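Local coordinates for methyltransferase (Thermus thermophilus, PDB 1WS6), which probably transfers methyl groups from S-adenosylmethionine to an acceptor, perhaps a guanine base of small-subunit ribosomal RNA as in its RsmD-type relatives, at residues R10-K15 against V83-L88; P118-D123 against Q146-L151. One frame throughout, in Å; residues are numbered along the deposited sequence.

Contact 1 of 2, residues R10-K15 against V83-L88; sequences RGVALK and VRRTGL
R85, near the C-terminal end of helix 73-86, lies against V12, A13 and K15 in a surface contact that brings the helix end onto the strand 13-14 region of the small N-terminal hairpin. R85 has by far the largest share. Its chain bends at chi3 (83°), turning NE off the line of the preceding carbons, and one face of the guanidinium covers the A13 carbonyl, whose O is 3.0 Å from R85 CZ. V12 CG1 and K15 NZ lie at the edge of the same group, near its plane. R85 NH1 is 2.6 Å from A13 O, but the angle is poor for a hydrogen bond, and this spacing, like the tight approaches of V12 CG1 and K15 NZ, is doubtful. Deeper in, the T86 methyl CG2 sits 3.5 Å from CD2 of the buried L14 and 3.9 Å from V12 CG1, while T86 OG1 bonds to the backbone O of N82. The helix closes in a Schellman motif: L88 N donates to V83 O (3.3 Å), G87 N bonds weakly to R84 O, and G87 takes positive phi. N82 also receives K15 N on its OD1. As placed, K15 NZ stands 3.4 Å from R85 NE; the like charges probably disfavour this approach, offset in part by A13 O over the guanidinium and K15's long, weak pair with E81, so T86 CG2 carries the surer contact.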
# COMPACT_ATOMS: atom_id res chain seq x y z
N ARG A 10 -4.14 2.05 16.55
CA ARG A 10 -5.27 1.12 16.58
C ARG A 10 -6.60 1.77 16.96
O ARG A 10 -6.72 2.41 18.01
CB ARG A 10 -4.96 0.00 17.57
CG ARG A 10 -6.06 -1.01 17.80
CD ARG A 10 -5.52 -2.14 18.66
NE ARG A 10 -6.47 -3.22 18.88
CZ ARG A 10 -7.42 -3.21 19.81
NH1 ARG A 10 -7.56 -2.16 20.61
NH2 ARG A 10 -8.22 -4.26 19.94
N GLY A 11 -7.59 1.62 16.08
CA GLY A 11 -8.90 2.17 16.35
C GLY A 11 -9.22 3.54 15.78
O GLY A 11 -10.39 3.89 15.65
N VAL A 12 -8.21 4.32 15.43
CA VAL A 12 -8.44 5.66 14.89
C VAL A 12 -9.15 5.67 13.54
O VAL A 12 -8.75 4.98 12.60
CB VAL A 12 -7.11 6.45 14.77
CG1 VAL A 12 -7.34 7.75 14.01
CG2 VAL A 12 -6.55 6.74 16.15
N ALA A 13 -10.20 6.48 13.45
CA ALA A 13 -10.99 6.60 12.22
C ALA A 13 -10.24 7.43 11.18
O ALA A 13 -9.60 8.43 11.50
CB ALA A 13 -12.34 7.24 12.51
N LEU A 14 -10.33 7.02 9.92
CA LEU A 14 -9.64 7.75 8.88
C LEU A 14 -10.64 8.43 7.98
O LEU A 14 -11.64 7.83 7.59
CB LEU A 14 -8.76 6.80 8.06
CG LEU A 14 -7.67 6.07 8.84
CD1 LEU A 14 -6.93 5.10 7.92
CD2 LEU A 14 -6.72 7.10 9.44
N LYS A 15 -10.39 9.70 7.66
CA LYS A 15 -11.28 10.43 6.77
C LYS A 15 -11.09 9.81 5.38
O LYS A 15 -9.96 9.73 4.89
CB LYS A 15 -10.90 11.91 6.72
CG LYS A 15 -11.05 12.68 8.03
CD LYS A 15 -10.71 14.17 7.81
CE LYS A 15 -10.88 15.03 9.08
NZ LYS A 15 -9.80 14.84 10.11
N VAL A 83 -2.74 11.60 8.56
CA VAL A 83 -1.43 11.41 9.17
C VAL A 83 -1.48 12.14 10.51
O VAL A 83 -0.90 11.69 11.50
CB VAL A 83 -0.30 11.99 8.26
CG1 VAL A 83 0.97 12.25 9.06
CG2 VAL A 83 0.01 11.01 7.13
N ARG A 84 -2.20 13.27 10.53
CA ARG A 84 -2.37 14.07 11.73
C ARG A 84 -3.24 13.37 12.76
O ARG A 84 -2.83 13.21 13.91
CB ARG A 84 -3.00 15.42 11.38
CG ARG A 84 -2.02 16.45 10.87
CD ARG A 84 -1.40 17.27 12.00
NE ARG A 84 -2.18 18.47 12.29
CZ ARG A 84 -1.80 19.44 13.12
NH1 ARG A 84 -0.63 19.36 13.75
NH2 ARG A 84 -2.57 20.50 13.30
N ARG A 85 -4.44 12.95 12.35
CA ARG A 85 -5.35 12.27 13.27
C ARG A 85 -4.67 11.07 13.93
O ARG A 85 -4.83 10.83 15.12
CB ARG A 85 -6.60 11.78 12.55
CG ARG A 85 -7.44 12.85 11.89
CD ARG A 85 -8.63 12.26 11.11
NE ARG A 85 -9.80 11.98 11.96
CZ ARG A 85 -9.86 11.03 12.89
NH1 ARG A 85 -8.81 10.26 13.11
NH2 ARG A 85 -10.96 10.85 13.60
N THR A 86 -3.92 10.30 13.15
CA THR A 86 -3.26 9.12 13.67
C THR A 86 -1.99 9.46 14.43
O THR A 86 -1.49 8.66 15.22
CB THR A 86 -2.93 8.12 12.54
OG1 THR A 86 -1.87 8.64 11.73
CG2 THR A 86 -4.17 7.89 11.67
N GLY A 87 -1.46 10.66 14.20
CA GLY A 87 -0.25 11.06 14.88
C GLY A 87 0.90 10.16 14.50
O GLY A 87 1.86 9.99 15.25
N LEU A 88 0.82 9.58 13.31
CA LEU A 88 1.87 8.71 12.83
C LEU A 88 2.87 9.49 11.99
O LEU A 88 2.54 10.54 11.42
CB LEU A 88 1.27 7.56 12.01
CG LEU A 88 0.46 6.55 12.82
CD1 LEU A 88 -0.03 5.44 11.92
CD2 LEU A 88 1.33 5.99 13.93

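Contact 2 of 2, residues P118-D123 against Q146-L151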
# COMPACT_ATOMS: atom_id res chain seq x y z
N PRO A 118 -4.27 0.04 -6.89
CA PRO A 118 -4.75 1.12 -7.75
C PRO A 118 -6.21 0.96 -8.12
O PRO A 118 -6.78 -0.13 -7.99
CB PRO A 118 -3.83 1.02 -8.96
CG PRO A 118 -3.55 -0.44 -9.06
CD PRO A 118 -3.38 -0.88 -7.62
N PRO A 119 -6.87 2.05 -8.55
CA PRO A 119 -8.28 1.95 -8.92
C PRO A 119 -8.45 0.99 -10.09
O PRO A 119 -7.83 1.14 -11.13
CB PRO A 119 -8.65 3.39 -9.26
CG PRO A 119 -7.36 4.00 -9.68
CD PRO A 119 -6.38 3.43 -8.68
N TYR A 120 -9.31 -0.01 -9.89
CA TYR A 120 -9.59 -1.06 -10.86
C TYR A 120 -9.91 -0.65 -12.29
O TYR A 120 -9.91 -1.49 -13.20
CB TYR A 120 -10.73 -1.93 -10.32
CG TYR A 120 -10.37 -2.61 -9.02
CD1 TYR A 120 -11.31 -3.31 -8.28
CD2 TYR A 120 -9.06 -2.56 -8.54
CE1 TYR A 120 -10.96 -3.95 -7.09
CE2 TYR A 120 -8.70 -3.18 -7.36
CZ TYR A 120 -9.65 -3.87 -6.64
OH TYR A 120 -9.27 -4.49 -5.47
N ALA A 121 -10.17 0.64 -12.50
CA ALA A 121 -10.49 1.13 -13.84
C ALA A 121 -9.23 1.21 -14.70
O ALA A 121 -9.30 1.16 -15.93
CB ALA A 121 -11.17 2.50 -13.75
N MSE A 122 -8.08 1.35 -14.05
CA MSE A 122 -6.80 1.44 -14.75
C MSE A 122 -6.35 0.06 -15.23
O MSE A 122 -6.96 -0.95 -14.91
CB MSE A 122 -5.74 2.04 -13.84
CG MSE A 122 -6.10 3.42 -13.38
SE MSE A 122 -4.84 4.10 -12.12
CE MSE A 122 -3.49 4.81 -13.30
N ASP A 123 -5.28 0.04 -16.01
CA ASP A 123 -4.75 -1.22 -16.53
C ASP A 123 -3.93 -1.90 -15.44
O ASP A 123 -2.70 -1.81 -15.42
CB ASP A 123 -3.87 -0.94 -17.77
CG ASP A 123 -3.39 -2.22 -18.46
OD1 ASP A 123 -3.19 -2.18 -19.69
OD2 ASP A 123 -3.21 -3.25 -17.78
N GLN A 146 -3.14 -5.73 -5.20
CA GLN A 146 -4.56 -5.98 -4.94
C GLN A 146 -5.30 -5.72 -6.24
O GLN A 146 -5.00 -4.77 -6.95
CB GLN A 146 -5.12 -5.06 -3.85
CG GLN A 146 -6.62 -5.27 -3.62
CD GLN A 146 -7.23 -4.29 -2.62
OE1 GLN A 146 -8.29 -3.71 -2.87
NE2 GLN A 146 -6.58 -4.13 -1.47
N HIS A 147 -6.29 -6.56 -6.54
CA HIS A 147 -7.03 -6.42 -7.79
C HIS A 147 -8.29 -7.28 -7.77
O HIS A 147 -8.51 -8.06 -6.85
CB HIS A 147 -6.14 -6.89 -8.93
CG HIS A 147 -5.59 -8.28 -8.71
ND1 HIS A 147 -6.37 -9.41 -8.82
CD2 HIS A 147 -4.36 -8.70 -8.34
CE1 HIS A 147 -5.64 -10.47 -8.53
NE2 HIS A 147 -4.42 -10.07 -8.23
N PRO A 148 -9.15 -7.13 -8.79
CA PRO A 148 -10.36 -7.97 -8.78
C PRO A 148 -9.95 -9.42 -8.97
O PRO A 148 -9.08 -9.73 -9.78
CB PRO A 148 -11.19 -7.40 -9.93
CG PRO A 148 -10.19 -6.67 -10.79
CD PRO A 148 -9.23 -6.07 -9.81
N LYS A 149 -10.58 -10.32 -8.21
CA LYS A 149 -10.25 -11.74 -8.27
C LYS A 149 -10.22 -12.35 -9.68
O LYS A 149 -9.55 -13.36 -9.91
CB LYS A 149 -11.21 -12.55 -7.38
CG LYS A 149 -12.56 -12.88 -8.01
CD LYS A 149 -13.44 -13.66 -7.03
CE LYS A 149 -14.46 -14.55 -7.73
NZ LYS A 149 -15.36 -13.82 -8.66
N ASP A 150 -10.92 -11.75 -10.62
CA ASP A 150 -10.94 -12.29 -11.98
C ASP A 150 -9.68 -11.94 -12.78
O ASP A 150 -9.38 -12.57 -13.79
CB ASP A 150 -12.21 -11.83 -12.71
CG ASP A 150 -13.47 -12.52 -12.18
OD1 ASP A 150 -13.67 -12.55 -10.94
OD2 ASP A 150 -14.27 -13.05 -12.99
N LEU A 151 -8.93 -10.96 -12.31
CA LEU A 151 -7.68 -10.58 -12.96
C LEU A 151 -6.67 -11.61 -12.47
O LEU A 151 -6.59 -11.87 -11.27
CB LEU A 151 -7.27 -9.18 -12.51
CG LEU A 151 -6.20 -8.41 -13.29
CD1 LEU A 151 -4.89 -8.45 -12.54
CD2 LEU A 151 -6.06 -9.00 -14.69
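P148 sets its CD over the centre of the Y120 ring, 3.5 Å from the centroid and 4° off the ring normal, which is a CH-pi contact. Nearby, Y120 CE2 approaches H147 CA at 3.7 Å, so the tyrosine runs beside the backbone at the end of strand 141-148. Its hydroxyl gives a weak hydrogen bond, Y120 OH to Q146 OE1 at 2.9 Å, with ring and amide planes 72° apart. Q146 CG is anti to the backbone N (chi1 177°) and the chain stays extended beyond it, bringing OE1 up to that hydroxyl; N164 ND2 adds a second weak bond to Y120 OH. An alanine in place of this tyrosine would probably leave P148 CD without its aromatic face and Q146 OE1 without its hydroxyl partner. In the next shell, P148 O accepts H147 ND1 (2.9 Å) and L151 N (2.8 Å) from opposite faces of its carbonyl plane, the latter closing the type I turn P148-L151. H147 NE2 is held by T167 OG1. On the other segment, M122 N to P119 O (2.9 Å) closes a type I turn, and P118 packs on L127 and F128 of helix 126-134. The Pro-Pro-Tyr run resembles the Pro-Pro-aromatic part of motif IV of Rossmann-type N-methyltransferases, in the same place after the fourth strand of the sheet, where it commonly borders the target-base pocket; a similar role is possible here.

How the contacts relate
Contact 1 and contact 2 lie in different parts of one Rossmann-like methyltransferase domain, their centres 27 Å apart and their nearest atoms about 13 Å apart, without touching. They follow in series along the chain. Contact 1 joins the small N-terminal hairpin to helix 73-86, which links strands 65-69 and 91-93 of the main sheet; contact 2 lies where the adjacent parallel strands 111-116 and 141-148 end. Strand 44-48 separates 65-69 from 111-116, and the glycine-rich run G51, G53 and G56 that follows it probably helps form the cofactor site. L14 of contact 1 comes near that run without touching it, whereas contact 2 may lie toward the acceptor side.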